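Putative uncharacterized protein (PDB 3V68) is of uncharacterised function but belongs to the DUF2666 family and probably binds double-stranded DNA. Local coordinates at residues A[93-107]-A[234-247]. Residues are numbered along the deposited sequence; the frame is centred on the assembly and turned at random.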
loop_
_atom_site.group_PDB
_atom_site.type_symbol
_atom_site.label_atom_id
_atom_site.label_comp_id
_atom_site.label_asym_id
_atom_site.label_seq_id
_atom_site.Cartn_x
_atom_site.Cartn_y
_atom_site.Cartn_z
ATOM N N LEU A 93 0.889 21.051 -4.410
ATOM C CA LEU A 93 1.112 20.172 -3.261
ATOM C C LEU A 93 -0.182 19.495 -2.798
ATOM O O LEU A 93 -0.168 18.329 -2.394
ATOM C CB LEU A 93 1.780 20.930 -2.106
ATOM C CG LEU A 93 3.196 21.493 -2.296
ATOM C CD1 LEU A 93 3.626 22.251 -1.052
ATOM C CD2 LEU A 93 4.219 20.409 -2.635
ATOM N N LYS A 94 -1.295 20.225 -2.865
ATOM C CA LYS A 94 -2.601 19.669 -2.496
ATOM C C LYS A 94 -2.965 18.461 -3.365
ATOM O O LYS A 94 -3.453 17.445 -2.857
ATOM C CB LYS A 94 -3.694 20.741 -2.570
ATOM C CG LYS A 94 -5.040 20.278 -2.042
ATOM C CD LYS A 94 -6.069 21.394 -2.070
ATOM C CE LYS A 94 -7.391 20.924 -1.486
ATOM N NZ LYS A 94 -8.364 22.044 -1.340
ATOM N N LYS A 95 -2.709 18.571 -4.668
ATOM C CA LYS A 95 -2.967 17.481 -5.608
ATOM C C LYS A 95 -2.207 16.215 -5.204
ATOM O O LYS A 95 -2.767 15.115 -5.242
ATOM C CB LYS A 95 -2.608 17.900 -7.042
ATOM C CG LYS A 95 -3.069 16.916 -8.117
ATOM C CD LYS A 95 -2.741 17.394 -9.532
ATOM C CE LYS A 95 -3.203 16.365 -10.567
ATOM N NZ LYS A 95 -2.786 16.699 -11.964
ATOM N N LEU A 96 -0.945 16.381 -4.812
ATOM C CA LEU A 96 -0.110 15.261 -4.368
ATOM C C LEU A 96 -0.702 14.564 -3.147
ATOM O O LEU A 96 -0.751 13.327 -3.089
ATOM C CB LEU A 96 1.311 15.734 -4.065
ATOM C CG LEU A 96 2.159 16.247 -5.232
ATOM C CD1 LEU A 96 3.433 16.854 -4.689
ATOM C CD2 LEU A 96 2.464 15.136 -6.235
ATOM N N LEU A 97 -1.169 15.363 -2.189
ATOM C CA LEU A 97 -1.728 14.834 -0.944
ATOM C C LEU A 97 -3.113 14.218 -1.131
ATOM O O LEU A 97 -3.438 13.219 -0.484
ATOM C CB LEU A 97 -1.750 15.908 0.148
ATOM C CG LEU A 97 -0.382 16.389 0.643
ATOM C CD1 LEU A 97 -0.528 17.676 1.446
ATOM C CD2 LEU A 97 0.324 15.313 1.468
ATOM N N VAL A 98 -3.919 14.802 -2.017
ATOM C CA VAL A 98 -5.223 14.230 -2.373
ATOM C C VAL A 98 -5.076 12.813 -2.937
ATOM O O VAL A 98 -5.840 11.918 -2.580
ATOM C CB VAL A 98 -6.028 15.148 -3.340
ATOM C CG1 VAL A 98 -7.203 14.407 -3.968
ATOM C CG2 VAL A 98 -6.536 16.378 -2.598
ATOM N N GLU A 99 -4.079 12.604 -3.794
ATOM C CA GLU A 99 -3.841 11.273 -4.346
ATOM C C GLU A 99 -3.445 10.257 -3.262
ATOM O O GLU A 99 -3.888 9.101 -3.291
ATOM C CB GLU A 99 -2.793 11.317 -5.459
ATOM C CG GLU A 99 -2.738 10.027 -6.273
ATOM C CD GLU A 99 -1.694 10.039 -7.374
ATOM O OE1 GLU A 99 -0.859 10.969 -7.425
ATOM O OE2 GLU A 99 -1.714 9.097 -8.193
ATOM N N VAL A 100 -2.629 10.702 -2.307
ATOM C CA VAL A 100 -2.262 9.884 -1.148
ATOM C C VAL A 100 -3.496 9.513 -0.322
ATOM O O VAL A 100 -3.704 8.337 -0.012
ATOM C CB VAL A 100 -1.203 10.594 -0.270
ATOM C CG1 VAL A 100 -1.004 9.874 1.074
ATOM C CG2 VAL A 100 0.112 10.680 -1.028
ATOM N N ALA A 101 -4.309 10.515 0.016
ATOM C CA ALA A 101 -5.542 10.299 0.781
ATOM C C ALA A 101 -6.484 9.346 0.055
ATOM O O ALA A 101 -7.080 8.457 0.669
ATOM C CB ALA A 101 -6.238 11.629 1.062
ATOM N N LYS A 102 -6.598 9.525 -1.259
ATOM C CA LYS A 102 -7.434 8.665 -2.097
ATOM C C LYS A 102 -6.970 7.208 -2.047
ATOM O O LYS A 102 -7.791 6.301 -1.988
ATOM C CB LYS A 102 -7.430 9.180 -3.535
ATOM C CG LYS A 102 -8.469 8.562 -4.453
ATOM C CD LYS A 102 -8.316 9.165 -5.838
ATOM C CE LYS A 102 -9.090 8.393 -6.881
ATOM N NZ LYS A 102 -8.907 8.989 -8.235
ATOM N N ALA A 103 -5.657 6.989 -2.059
ATOM C CA ALA A 103 -5.102 5.634 -1.969
ATOM C C ALA A 103 -5.400 4.982 -0.621
ATOM O O ALA A 103 -5.661 3.781 -0.557
ATOM C CB ALA A 103 -3.600 5.639 -2.233
ATOM N N VAL A 104 -5.358 5.781 0.447
ATOM C CA VAL A 104 -5.678 5.292 1.789
ATOM C C VAL A 104 -7.147 4.885 1.850
ATOM O O VAL A 104 -7.481 3.789 2.312
ATOM C CB VAL A 104 -5.350 6.355 2.874
ATOM C CG1 VAL A 104 -6.000 6.006 4.206
ATOM C CG2 VAL A 104 -3.847 6.482 3.040
ATOM N N LEU A 105 -8.015 5.766 1.359
ATOM C CA LEU A 105 -9.449 5.501 1.340
ATOM C C LEU A 105 -9.782 4.275 0.482
ATOM O O LEU A 105 -10.548 3.410 0.893
ATOM C CB LEU A 105 -10.220 6.730 0.846
ATOM C CG LEU A 105 -11.746 6.616 0.812
ATOM C CD1 LEU A 105 -12.299 6.397 2.216
ATOM C CD2 LEU A 105 -12.376 7.843 0.168
ATOM N N THR A 106 -9.184 4.205 -0.703
ATOM C CA THR A 106 -9.413 3.089 -1.616
ATOM C C THR A 106 -9.064 1.736 -0.982
ATOM O O THR A 106 -9.849 0.787 -1.068
ATOM C CB THR A 106 -8.653 3.306 -2.945
ATOM O OG1 THR A 106 -9.118 4.516 -3.553
ATOM C CG2 THR A 106 -8.878 2.144 -3.910
ATOM N N ARG A 107 -7.910 1.653 -0.322
ATOM C CA ARG A 107 -7.521 0.424 0.361
ATOM C C ARG A 107 -8.536 0.038 1.438
ATOM O O ARG A 107 -8.962 -1.108 1.500
ATOM C CB ARG A 107 -6.123 0.540 0.982
ATOM C CG ARG A 107 -5.735 -0.670 1.867
ATOM C CD ARG A 107 -4.287 -0.601 2.384
ATOM N NE ARG A 107 -3.342 -0.884 1.309
ATOM C CZ ARG A 107 -2.650 -2.012 1.173
ATOM N NH1 ARG A 107 -2.736 -2.985 2.076
ATOM N NH2 ARG A 107 -1.833 -2.145 0.139
ATOM N N GLY A 234 -8.026 4.419 -12.529
ATOM C CA GLY A 234 -7.187 5.449 -11.917
ATOM C C GLY A 234 -7.133 5.319 -10.406
ATOM O O GLY A 234 -6.842 6.290 -9.699
ATOM N N LEU A 235 -7.424 4.121 -9.910
ATOM C CA LEU A 235 -7.419 3.869 -8.475
ATOM C C LEU A 235 -6.159 3.140 -8.039
ATOM O O LEU A 235 -5.621 2.312 -8.777
ATOM C CB LEU A 235 -8.655 3.060 -8.070
ATOM C CG LEU A 235 -10.021 3.744 -8.220
ATOM C CD1 LEU A 235 -11.146 2.753 -7.977
ATOM C CD2 LEU A 235 -10.168 4.960 -7.303
ATOM N N LYS A 236 -5.698 3.454 -6.830
ATOM C CA LYS A 236 -4.510 2.824 -6.252
ATOM C C LYS A 236 -4.823 2.336 -4.854
ATOM O O LYS A 236 -5.621 2.952 -4.152
ATOM C CB LYS A 236 -3.356 3.824 -6.172
ATOM C CG LYS A 236 -2.815 4.289 -7.507
ATOM C CD LYS A 236 -1.792 5.387 -7.297
ATOM C CE LYS A 236 -1.048 5.716 -8.579
ATOM N NZ LYS A 236 0.048 6.694 -8.329
ATOM N N VAL A 237 -4.173 1.248 -4.446
ATOM C CA VAL A 237 -4.306 0.740 -3.078
ATOM C C VAL A 237 -2.970 0.749 -2.335
ATOM O O VAL A 237 -2.902 0.406 -1.146
ATOM C CB VAL A 237 -4.942 -0.672 -3.020
ATOM C CG1 VAL A 237 -6.421 -0.621 -3.404
ATOM C CG2 VAL A 237 -4.168 -1.678 -3.887
ATOM N N ASP A 238 -1.911 1.136 -3.043
ATOM C CA ASP A 238 -0.588 1.332 -2.451
ATOM C C ASP A 238 -0.273 2.828 -2.494
ATOM O O ASP A 238 -0.292 3.434 -3.567
ATOM C CB ASP A 238 0.478 0.507 -3.200
ATOM C CG ASP A 238 0.166 -0.992 -3.217
ATOM O OD1 ASP A 238 -0.181 -1.544 -2.148
ATOM O OD2 ASP A 238 0.273 -1.625 -4.300
ATOM N N VAL A 239 -0.014 3.423 -1.329
ATOM C CA VAL A 239 0.305 4.858 -1.223
ATOM C C VAL A 239 1.568 5.197 -2.030
ATOM O O VAL A 239 2.608 4.572 -1.833
ATOM C CB VAL A 239 0.488 5.301 0.256
ATOM C CG1 VAL A 239 1.051 6.720 0.340
ATOM C CG2 VAL A 239 -0.832 5.192 1.019
ATOM N N PRO A 240 1.474 6.172 -2.959
ATOM C CA PRO A 240 2.656 6.543 -3.737
ATOM C C PRO A 240 3.651 7.358 -2.906
ATOM O O PRO A 240 3.394 8.526 -2.579
ATOM C CB PRO A 240 2.070 7.360 -4.896
ATOM C CG PRO A 240 0.813 7.936 -4.352
ATOM C CD PRO A 240 0.274 6.922 -3.381
ATOM N N SER A 241 4.778 6.737 -2.557
ATOM C CA SER A 241 5.767 7.383 -1.694
ATOM C C SER A 241 6.320 8.651 -2.341
ATOM O O SER A 241 6.636 9.610 -1.643
ATOM C CB SER A 241 6.916 6.429 -1.349
ATOM O OG SER A 241 7.737 6.198 -2.480
ATOM N N LYS A 242 6.421 8.647 -3.669
ATOM C CA LYS A 242 6.966 9.796 -4.395
ATOM C C LYS A 242 6.161 11.074 -4.144
ATOM O O LYS A 242 6.728 12.162 -4.112
ATOM C CB LYS A 242 7.139 9.506 -5.894
ATOM C CG LYS A 242 5.867 9.341 -6.724
ATOM C CD LYS A 242 6.226 9.146 -8.191
ATOM C CE LYS A 242 5.020 9.269 -9.106
ATOM N NZ LYS A 242 5.429 9.248 -10.541
ATOM N N ASN A 243 4.849 10.941 -3.950
ATOM C CA ASN A 243 4.012 12.105 -3.637
ATOM C C ASN A 243 4.433 12.758 -2.326
ATOM O O ASN A 243 4.497 13.983 -2.221
ATOM C CB ASN A 243 2.529 11.729 -3.584
ATOM C CG ASN A 243 1.961 11.370 -4.944
ATOM O OD1 ASN A 243 2.641 10.768 -5.777
ATOM N ND2 ASN A 243 0.696 11.719 -5.167
ATOM N N LEU A 244 4.746 11.929 -1.336
ATOM C CA LEU A 244 5.152 12.412 -0.026
ATOM C C LEU A 244 6.579 12.955 -0.067
ATOM O O LEU A 244 6.889 13.943 0.597
ATOM C CB LEU A 244 4.991 11.310 1.031
ATOM C CG LEU A 244 3.559 10.801 1.254
ATOM C CD1 LEU A 244 3.551 9.555 2.147
ATOM C CD2 LEU A 244 2.654 11.897 1.828
ATOM N N GLU A 245 7.425 12.309 -0.872
ATOM C CA GLU A 245 8.792 12.755 -1.135
ATOM C C GLU A 245 8.784 14.164 -1.724
ATOM O O GLU A 245 9.498 15.047 -1.242
ATOM C CB GLU A 245 9.474 11.775 -2.100
ATOM C CG GLU A 245 10.984 11.950 -2.275
ATOM C CD GLU A 245 11.577 10.935 -3.249
ATOM O OE1 GLU A 245 11.010 9.824 -3.391
ATOM O OE2 GLU A 245 12.613 11.248 -3.872
ATOM N N LYS A 246 7.955 14.367 -2.747
ATOM C CA LYS A 246 7.850 15.664 -3.425
ATOM C C LYS A 246 7.288 16.755 -2.510
ATOM O O LYS A 246 7.728 17.906 -2.580
ATOM C CB LYS A 246 7.031 15.548 -4.718
ATOM C CG LYS A 246 6.970 16.826 -5.573
ATOM C CD LYS A 246 8.337 17.248 -6.101
ATOM C CE LYS A 246 8.282 18.647 -6.698
ATOM N NZ LYS A 246 9.610 19.094 -7.204
ATOM N N TYR A 247 6.329 16.398 -1.654
ATOM C CA TYR A 247 5.817 17.356 -0.676
ATOM C C TYR A 247 6.914 17.802 0.294
ATOM O O TYR A 247 7.063 18.996 0.559
ATOM C CB TYR A 247 4.605 16.826 0.114
ATOM C CG TYR A 247 4.196 17.802 1.199
ATOM C CD1 TYR A 247 3.285 18.827 0.939
ATOM C CD2 TYR A 247 4.772 17.740 2.467
ATOM C CE1 TYR A 247 2.939 19.744 1.928
ATOM C CE2 TYR A 247 4.437 18.650 3.457
ATOM C CZ TYR A 247 3.523 19.650 3.183
ATOM O OH TYR A 247 3.194 20.552 4.172
HETATM O O HOH W 1 -4.810 7.567 -8.030
HETATM O O HOH W 2 1.778 9.340 -7.853
HETATM O O HOH W 3 -7.125 5.615 -5.529
#
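The C-terminal helix 241-248 packs against helix 91-110, segments 241-247 and 93-107 running nearly antiparallel (148°), and the loop before it continues alongside, joining parts of the chain's two DUF2666 regions through Asn-243, Glu-99 and Arg-107. Asn-243 ND2 spends both hydrogens on this helix: one runs almost straight (175°) to a lone pair of Leu-96 O at 3.0 Å, the other reaches Glu-99 OE1 at 2.8 Å from above the carboxylate plane. Glu-99, extended with CG trans to its backbone N (chi1 -167°), presents OE2 to Lys-236 NZ in a 3.0 Å salt bridge, and a water links OE1 to Asn-243 OD1. With alanine in place of Glu-99, the Lys-236 ammonium is likely to lose its charge mate and the Asn-243 amide one of its two bonds to helix 91-110. At the other end Arg-107 grips Val-237 O side-on through NE (2.8 Å) and NH2, which also meets Asp-238 OD1 in a salt bridge whose hydrogen bond is weak. Between these polar sites Val-100 CG1 touches Val-239 CG1 at 3.8 Å; past Asn-243, the CD1 methyls of Leu-93 and Leu-97 touch the CD1/CE1 side of the Tyr-247 ring. Helix 160-181 backs Asp-238, Ser-241 and Tyr-247; helices 66-73 and 76-83 flank helix 91-110 through Leu-73 and Ile-82.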